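Local coordinates for ADP-ribosylglycohydrolase (Thermus thermophilus, PDB 2YZW), which belongs to the ADP-ribosylglycohydrolase family, has a fold built from helices without strands, and here holds two neighbouring gadolinium ions among acidic side chains, at residues G17-D22 and D57-A62; A26-L31 and G250-V255. All coordinates share one frame; numbering follows the deposited sequence.

Interaction 1 of 2, residues G17-D22 and D57-A62. With GD3 (gadolinium ion), chain C.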
ATOM      1  N   GLY A  17       2.865  -9.016   0.802  1.00  8.03           N
ATOM      2  CA  GLY A  17       1.650  -8.895   0.016  1.00  7.98           C
ATOM      3  C   GLY A  17       1.668  -7.630  -0.825  1.00  7.79           C
ATOM      4  O   GLY A  17       1.152  -7.607  -1.947  1.00  9.23           O
ATOM      5  N   LEU A  18       2.254  -6.574  -0.269  1.00  7.10           N
ATOM      6  CA  LEU A  18       2.365  -5.295  -0.960  1.00  6.41           C
ATOM      7  C   LEU A  18       3.165  -5.502  -2.247  1.00  7.08           C
ATOM      8  O   LEU A  18       2.730  -5.108  -3.332  1.00  5.29           O
ATOM      9  CB  LEU A  18       3.072  -4.282  -0.047  1.00  5.57           C
ATOM     10  CG  LEU A  18       3.188  -2.804  -0.427  1.00  5.81           C
ATOM     11  CD1 LEU A  18       3.729  -2.031   0.772  1.00  4.65           C
ATOM     12  CD2 LEU A  18       4.109  -2.623  -1.623  1.00  6.97           C
ATOM     13  N   ALA A  19       4.331  -6.130  -2.119  1.00  7.37           N
ATOM     14  CA  ALA A  19       5.200  -6.383  -3.266  1.00  8.11           C
ATOM     15  C   ALA A  19       4.561  -7.325  -4.279  1.00  7.00           C
ATOM     16  O   ALA A  19       4.701  -7.131  -5.484  1.00  9.15           O
ATOM     17  CB  ALA A  19       6.533  -6.950  -2.799  1.00  8.10           C
ATOM     18  N   VAL A  20       3.873  -8.351  -3.793  1.00  6.36           N
ATOM     19  CA  VAL A  20       3.211  -9.298  -4.683  1.00  6.21           C
ATOM     20  C   VAL A  20       2.165  -8.575  -5.534  1.00  6.23           C
ATOM     21  O   VAL A  20       2.069  -8.808  -6.740  1.00  7.32           O
ATOM     22  CB  VAL A  20       2.544 -10.435  -3.879  1.00  7.52           C
ATOM     23  CG1 VAL A  20       1.623 -11.248  -4.772  1.00  8.54           C
ATOM     24  CG2 VAL A  20       3.628 -11.337  -3.271  1.00  8.07           C
ATOM     25  N   GLY A  21       1.393  -7.691  -4.903  1.00  6.25           N
ATOM     26  CA  GLY A  21       0.370  -6.950  -5.623  1.00  5.79           C
ATOM     27  C   GLY A  21       0.964  -5.987  -6.635  1.00  6.45           C
ATOM     28  O   GLY A  21       0.431  -5.806  -7.726  1.00  6.30           O
ATOM     29  N   ASP A  22       2.072  -5.360  -6.258  1.00  6.47           N
ATOM     30  CA  ASP A  22       2.768  -4.420  -7.124  1.00  6.38           C
ATOM     31  C   ASP A  22       3.262  -5.164  -8.370  1.00  7.55           C
ATOM     32  O   ASP A  22       2.988  -4.753  -9.499  1.00  7.59           O
ATOM     33  CB  ASP A  22       3.936  -3.805  -6.339  1.00  6.81           C
ATOM     34  CG  ASP A  22       4.718  -2.758  -7.128  1.00  5.91           C
ATOM     35  OD1 ASP A  22       4.287  -2.336  -8.222  1.00  8.15           O
ATOM     36  OD2 ASP A  22       5.782  -2.341  -6.624  1.00  7.22           O
ATOM     37  N   ASP A  57       8.037   1.204  -8.328  1.00  9.51           N
ATOM     38  CA  ASP A  57       8.272   2.261  -7.348  1.00  9.98           C
ATOM     39  C   ASP A  57       7.451   2.089  -6.078  1.00  8.79           C
ATOM     40  O   ASP A  57       7.862   2.526  -4.998  1.00  8.94           O
ATOM     41  CB  ASP A  57       7.998   3.647  -7.957  1.00 11.39           C
ATOM     42  CG  ASP A  57       6.549   3.840  -8.363  1.00 11.84           C
ATOM     43  OD1 ASP A  57       6.000   4.940  -8.135  1.00 13.33           O
ATOM     44  OD2 ASP A  57       5.962   2.897  -8.925  1.00 12.83           O
ATOM     45  N   ASP A  58       6.291   1.454  -6.202  1.00  7.67           N
ATOM     46  CA  ASP A  58       5.427   1.239  -5.049  1.00  8.74           C
ATOM     47  C   ASP A  58       6.216   0.527  -3.953  1.00  8.54           C
ATOM     48  O   ASP A  58       6.305   1.003  -2.823  1.00  8.31           O
ATOM     49  CB  ASP A  58       4.218   0.385  -5.443  1.00  8.66           C
ATOM     50  CG  ASP A  58       3.441   0.970  -6.607  1.00 12.98           C
ATOM     51  OD1 ASP A  58       4.036   1.155  -7.695  1.00 11.04           O
ATOM     52  OD2 ASP A  58       2.230   1.238  -6.438  1.00 11.77           O
ATOM     53  N   THR A  59       6.783  -0.622  -4.303  1.00  6.61           N
ATOM     54  CA  THR A  59       7.556  -1.421  -3.364  1.00  7.37           C
ATOM     55  C   THR A  59       8.896  -0.761  -3.031  1.00  8.05           C
ATOM     56  O   THR A  59       9.383  -0.869  -1.905  1.00  8.83           O
ATOM     57  CB  THR A  59       7.790  -2.841  -3.934  1.00  5.69           C
ATOM     58  OG1 THR A  59       6.522  -3.454  -4.212  1.00  7.81           O
ATOM     59  CG2 THR A  59       8.545  -3.705  -2.934  1.00  7.35           C
ATOM     60  N   SER A  60       9.492  -0.072  -4.001  1.00  8.78           N
ATOM     61  CA  SER A  60      10.763   0.602  -3.752  1.00  9.80           C
ATOM     62  C   SER A  60      10.601   1.615  -2.626  1.00  9.80           C
ATOM     63  O   SER A  60      11.434   1.686  -1.723  1.00 10.20           O
ATOM     64  CB  SER A  60      11.257   1.315  -5.008  1.00 11.10           C
ATOM     65  OG  SER A  60      11.569   0.383  -6.024  1.00 15.29           O
ATOM     66  N   GLN A  61       9.524   2.395  -2.678  1.00 10.24           N
ATOM     67  CA  GLN A  61       9.281   3.387  -1.642  1.00 10.19           C
ATOM     68  C   GLN A  61       8.998   2.710  -0.308  1.00  9.81           C
ATOM     69  O   GLN A  61       9.414   3.202   0.746  1.00 10.41           O
ATOM     70  CB  GLN A  61       8.127   4.314  -2.043  1.00 10.94           C
ATOM     71  CG  GLN A  61       8.570   5.435  -2.982  1.00 13.08           C
ATOM     72  CD  GLN A  61       7.467   6.429  -3.287  1.00 15.41           C
ATOM     73  OE1 GLN A  61       6.662   6.767  -2.420  1.00 15.46           O
ATOM     74  NE2 GLN A  61       7.435   6.916  -4.524  1.00 18.36           N
ATOM     75  N   ALA A  62       8.301   1.578  -0.352  1.00  7.89           N
ATOM     76  CA  ALA A  62       8.002   0.837   0.865  1.00  8.09           C
ATOM     77  C   ALA A  62       9.318   0.388   1.506  1.00  8.11           C
ATOM     78  O   ALA A  62       9.490   0.482   2.721  1.00  9.02           O
ATOM     79  CB  ALA A  62       7.127  -0.370   0.546  1.00  8.31           C
TER
HETATM   80 GD   GD3 C 502       4.273   1.808  -9.916  1.00 12.72          GD
HETATM   81  O   HOH W   1       2.833   2.275 -11.713  1.00 11.06           O
HETATM   82  O   HOH W   2       4.428   3.931 -11.104  1.00 12.01           O

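Interaction 2 of 2, residues A26-L31 and G250-V255. With GD3 (gadolinium ion), chain B; GD3 (gadolinium ion), chain C.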
ATOM      1  N   ALA A  26       1.475  -4.748 -12.052  1.00  6.48           N
ATOM      2  CA  ALA A  26       2.330  -4.086 -13.028  1.00  6.41           C
ATOM      3  C   ALA A  26       2.223  -4.747 -14.403  1.00  9.01           C
ATOM      4  O   ALA A  26       2.482  -4.115 -15.428  1.00  8.77           O
ATOM      5  CB  ALA A  26       3.773  -4.113 -12.551  1.00  8.84           C
ATOM      6  N   GLN A  27       1.835  -6.018 -14.417  1.00  8.10           N
ATOM      7  CA  GLN A  27       1.701  -6.759 -15.664  1.00  9.54           C
ATOM      8  C   GLN A  27       0.593  -6.204 -16.552  1.00 10.54           C
ATOM      9  O   GLN A  27       0.669  -6.297 -17.777  1.00 10.89           O
ATOM     10  CB  GLN A  27       1.427  -8.237 -15.365  1.00  9.98           C
ATOM     11  CG  GLN A  27       2.528  -8.891 -14.552  1.00 12.12           C
ATOM     12  CD  GLN A  27       2.238 -10.339 -14.184  1.00 13.36           C
ATOM     13  OE1 GLN A  27       2.973 -10.944 -13.406  1.00 14.78           O
ATOM     14  NE2 GLN A  27       1.170 -10.900 -14.744  1.00 13.63           N
ATOM     15  N   VAL A  28      -0.433  -5.623 -15.940  1.00  9.38           N
ATOM     16  CA  VAL A  28      -1.548  -5.083 -16.709  1.00 11.36           C
ATOM     17  C   VAL A  28      -1.893  -3.629 -16.412  1.00 10.64           C
ATOM     18  O   VAL A  28      -3.000  -3.177 -16.715  1.00 11.73           O
ATOM     19  CB  VAL A  28      -2.822  -5.931 -16.503  1.00 10.93           C
ATOM     20  CG1 VAL A  28      -2.611  -7.325 -17.079  1.00 12.17           C
ATOM     21  CG2 VAL A  28      -3.156  -6.018 -15.019  1.00 12.33           C
ATOM     22  N   GLU A  29      -0.958  -2.887 -15.828  1.00 10.86           N
ATOM     23  CA  GLU A  29      -1.225  -1.488 -15.529  1.00 11.32           C
ATOM     24  C   GLU A  29      -1.462  -0.708 -16.821  1.00 11.99           C
ATOM     25  O   GLU A  29      -0.770  -0.914 -17.821  1.00 13.32           O
ATOM     26  CB  GLU A  29      -0.066  -0.861 -14.746  1.00 12.20           C
ATOM     27  CG  GLU A  29      -0.253   0.638 -14.496  1.00 15.94           C
ATOM     28  CD  GLU A  29       0.744   1.218 -13.506  1.00 15.69           C
ATOM     29  OE1 GLU A  29       1.943   0.893 -13.614  1.00 14.85           O
ATOM     30  OE2 GLU A  29       0.331   2.015 -12.627  1.00 16.90           O
ATOM     31  N   GLY A  30      -2.459   0.170 -16.797  1.00 12.32           N
ATOM     32  CA  GLY A  30      -2.770   0.975 -17.966  1.00 13.50           C
ATOM     33  C   GLY A  30      -3.780   0.352 -18.915  1.00 15.49           C
ATOM     34  O   GLY A  30      -4.244   1.011 -19.849  1.00 16.73           O
ATOM     35  N   LEU A  31      -4.126  -0.912 -18.687  1.00 13.67           N
ATOM     36  CA  LEU A  31      -5.088  -1.602 -19.545  1.00 13.71           C
ATOM     37  C   LEU A  31      -6.514  -1.456 -19.037  1.00 14.60           C
ATOM     38  O   LEU A  31      -6.783  -1.653 -17.853  1.00 13.02           O
ATOM     39  CB  LEU A  31      -4.751  -3.091 -19.637  1.00 13.26           C
ATOM     40  CG  LEU A  31      -3.396  -3.472 -20.230  1.00 14.82           C
ATOM     41  CD1 LEU A  31      -3.215  -4.983 -20.165  1.00 13.66           C
ATOM     42  CD2 LEU A  31      -3.308  -2.985 -21.663  1.00 15.84           C
ATOM     43  N   GLY A 250      -6.211  -0.463 -15.194  1.00 10.05           N
ATOM     44  CA  GLY A 250      -5.901   0.877 -14.723  1.00 10.78           C
ATOM     45  C   GLY A 250      -4.635   0.896 -13.885  1.00 10.93           C
ATOM     46  O   GLY A 250      -3.612   0.336 -14.285  1.00 11.50           O
ATOM     47  N   ASP A 251      -4.698   1.545 -12.724  1.00  9.51           N
ATOM     48  CA  ASP A 251      -3.549   1.624 -11.825  1.00  9.23           C
ATOM     49  C   ASP A 251      -3.510   0.292 -11.078  1.00  8.91           C
ATOM     50  O   ASP A 251      -3.654   0.238  -9.856  1.00  8.23           O
ATOM     51  CB  ASP A 251      -3.736   2.779 -10.836  1.00  8.71           C
ATOM     52  CG  ASP A 251      -2.438   3.201 -10.179  1.00 11.36           C
ATOM     53  OD1 ASP A 251      -1.453   2.445 -10.283  1.00 10.51           O
ATOM     54  OD2 ASP A 251      -2.398   4.287  -9.562  1.00 12.34           O
ATOM     55  N   ALA A 252      -3.301  -0.783 -11.830  1.00  7.83           N
ATOM     56  CA  ALA A 252      -3.305  -2.127 -11.266  1.00  6.04           C
ATOM     57  C   ALA A 252      -2.195  -2.471 -10.281  1.00  6.20           C
ATOM     58  O   ALA A 252      -2.430  -3.213  -9.326  1.00  7.63           O
ATOM     59  CB  ALA A 252      -3.333  -3.160 -12.395  1.00  6.40           C
ATOM     60  N   ASP A 253      -0.990  -1.956 -10.496  1.00  6.78           N
ATOM     61  CA  ASP A 253       0.082  -2.289  -9.572  1.00  7.18           C
ATOM     62  C   ASP A 253      -0.160  -1.667  -8.203  1.00  5.65           C
ATOM     63  O   ASP A 253       0.106  -2.289  -7.182  1.00  5.50           O
ATOM     64  CB  ASP A 253       1.459  -1.867 -10.122  1.00  9.76           C
ATOM     65  CG  ASP A 253       1.629  -0.355 -10.267  1.00  9.50           C
ATOM     66  OD1 ASP A 253       2.794   0.089 -10.193  1.00  9.43           O
ATOM     67  OD2 ASP A 253       0.651   0.391 -10.476  1.00  8.32           O
ATOM     68  N   THR A 254      -0.692  -0.449  -8.185  1.00  7.57           N
ATOM     69  CA  THR A 254      -0.936   0.233  -6.920  1.00  8.09           C
ATOM     70  C   THR A 254      -2.193  -0.281  -6.209  1.00  8.88           C
ATOM     71  O   THR A 254      -2.212  -0.412  -4.984  1.00  8.70           O
ATOM     72  CB  THR A 254      -1.004   1.750  -7.141  1.00  8.23           C
ATOM     73  OG1 THR A 254       0.150   2.159  -7.891  1.00  9.28           O
ATOM     74  CG2 THR A 254      -1.005   2.488  -5.807  1.00  9.37           C
ATOM     75  N   VAL A 255      -3.245  -0.575  -6.966  1.00  6.50           N
ATOM     76  CA  VAL A 255      -4.448  -1.121  -6.350  1.00  6.57           C
ATOM     77  C   VAL A 255      -4.045  -2.490  -5.795  1.00  5.65           C
ATOM     78  O   VAL A 255      -4.443  -2.882  -4.698  1.00  6.72           O
ATOM     79  CB  VAL A 255      -5.587  -1.281  -7.382  1.00  6.09           C
ATOM     80  CG1 VAL A 255      -6.697  -2.168  -6.822  1.00  8.96           C
ATOM     81  CG2 VAL A 255      -6.151   0.088  -7.730  1.00  6.49           C
TER
HETATM   82 GD   GD3 B 501       0.703   2.843 -10.496  1.00 15.53          GD
HETATM   83 GD   GD3 C 502       4.273   1.808  -9.916  1.00 12.72          GD
HETATM   84  O   HOH W   3      -0.542   4.511 -11.909  1.00 15.05           O
HETATM   85  O   HOH W   1       2.833   2.275 -11.713  1.00 11.06           O
HETATM   86  O   HOH W   2       4.428   3.931 -11.104  1.00 12.01           O

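Interaction 1 of 2, residues G17-D22 and D57-A62
A nearly antiparallel helix pair flanks the two-gadolinium site of this helical fold, and in it Asp-22 of helix 5-26 reaches Thr-59 in the first turn of helix 57-72. The short axes approach to 9.1 Å at 159°. With CG anti to the backbone N (chi1 -178°), the Asp-22 carboxylate extends across the gap, and one oxygen takes two bonds from a single residue. Thr-59 OG1 donates to the anti lone pair of Asp-22 OD2 at 2.8 Å, while Thr-59 N comes to the same OD2 at 3.1 Å from above the carboxylate plane. The other oxygen, OD1, accepts from the hydroxyl group of Thr-56, itself a ligand of the gadolinium ion of chain C.

To that ion the pair supplies Asp-57 OD2 at 2.2 Å and Asp-58 OD1 at 2.3 Å, with Asp-253, Thr-56 and two waters completing its shell; Asp-58 OD2 is hydrogen-bonded to Thr-254 OG1. One turn earlier on helix 5-26, away from the metal, Leu-18 runs alongside Thr-59 in the opposite sense: its CD2 lies 3.6 Å from Thr-59 OG1, and its CD1 packs on Ala-62 CB at 3.8 Å. Asp-22 thus acts from the second shell, positioning a ligand without touching the metal, and the N-terminal end of helix 57-72 would probably help to offset the negative charge gathered here.

Interaction 2 of 2, residues A26-L31 and G250-V255
Glu-29 is nearly fully stretched as far as its carboxylate, with chi1 at 176° and chi2 at 169°, whereas Asp-253 turns its CG between its own backbone N and carbonyl carbon (chi1 65°); together these torsions bring the two acids to one gadolinium ion. The ion of chain B is bound by Glu-29 OE2 at 2.3 Å, by Asp-253 OD2 at 2.5 Å and by Asp-251 OD1 at 2.2 Å, with Thr-254 OG1 as a longer ligand and waters 1 and 3 beside them. Glu-29 OE2 and Asp-253 OD2 are only 2.7 Å apart, a separation that the shared metal explains. Asp-253 is a bridging carboxylate, because its OD1 binds the second gadolinium ion, that of chain C, at 2.3 Å. Water 1 joins the same two ions.

Backbone bonds fix the loop that carries Glu-29. Gly-30 N donates to Gly-250 O at 2.8 Å, and Gly-250 N returns a bond to Leu-31 O at 3.0 Å. The loop side of both bonds belongs to a type II turn from Val-28 to Leu-31, in which Gly-30 has a positive phi. Just before Glu-29, Val-28 CG2 rests on Ala-252 CB at 3.9 Å.

Asp-251, a ligand, sits at the N-cap position of helix 252-267, and its OD2 also accepts from Asn-128. The contact thus lies where the loop leaving helix 5-26 meets the start of helix 252-267; Val-28 leans on Phe-36 and Val-39 farther along the same loop, and Val-255 packs against helix 221-234.

From the N terminus, residues 17-22 come first, then 26-31, then 57-62, and finally 250-255, so the two contacts cross rather than nest, and they interlock to gather metal ligands from distant parts of the chain. Interaction 1 closes a mostly non-helical excursion of 34 residues between helices 5-26 and 57-72. Interaction 2 closes a far longer one, 218 residues, bringing the start of helix 252-267 back to the loop after helix 5-26. Their centres lie about 12 Å apart, and Asp-58 OD2 with Thr-254 OG1, 2.7 Å apart in a probable hydrogen bond, links the two directly.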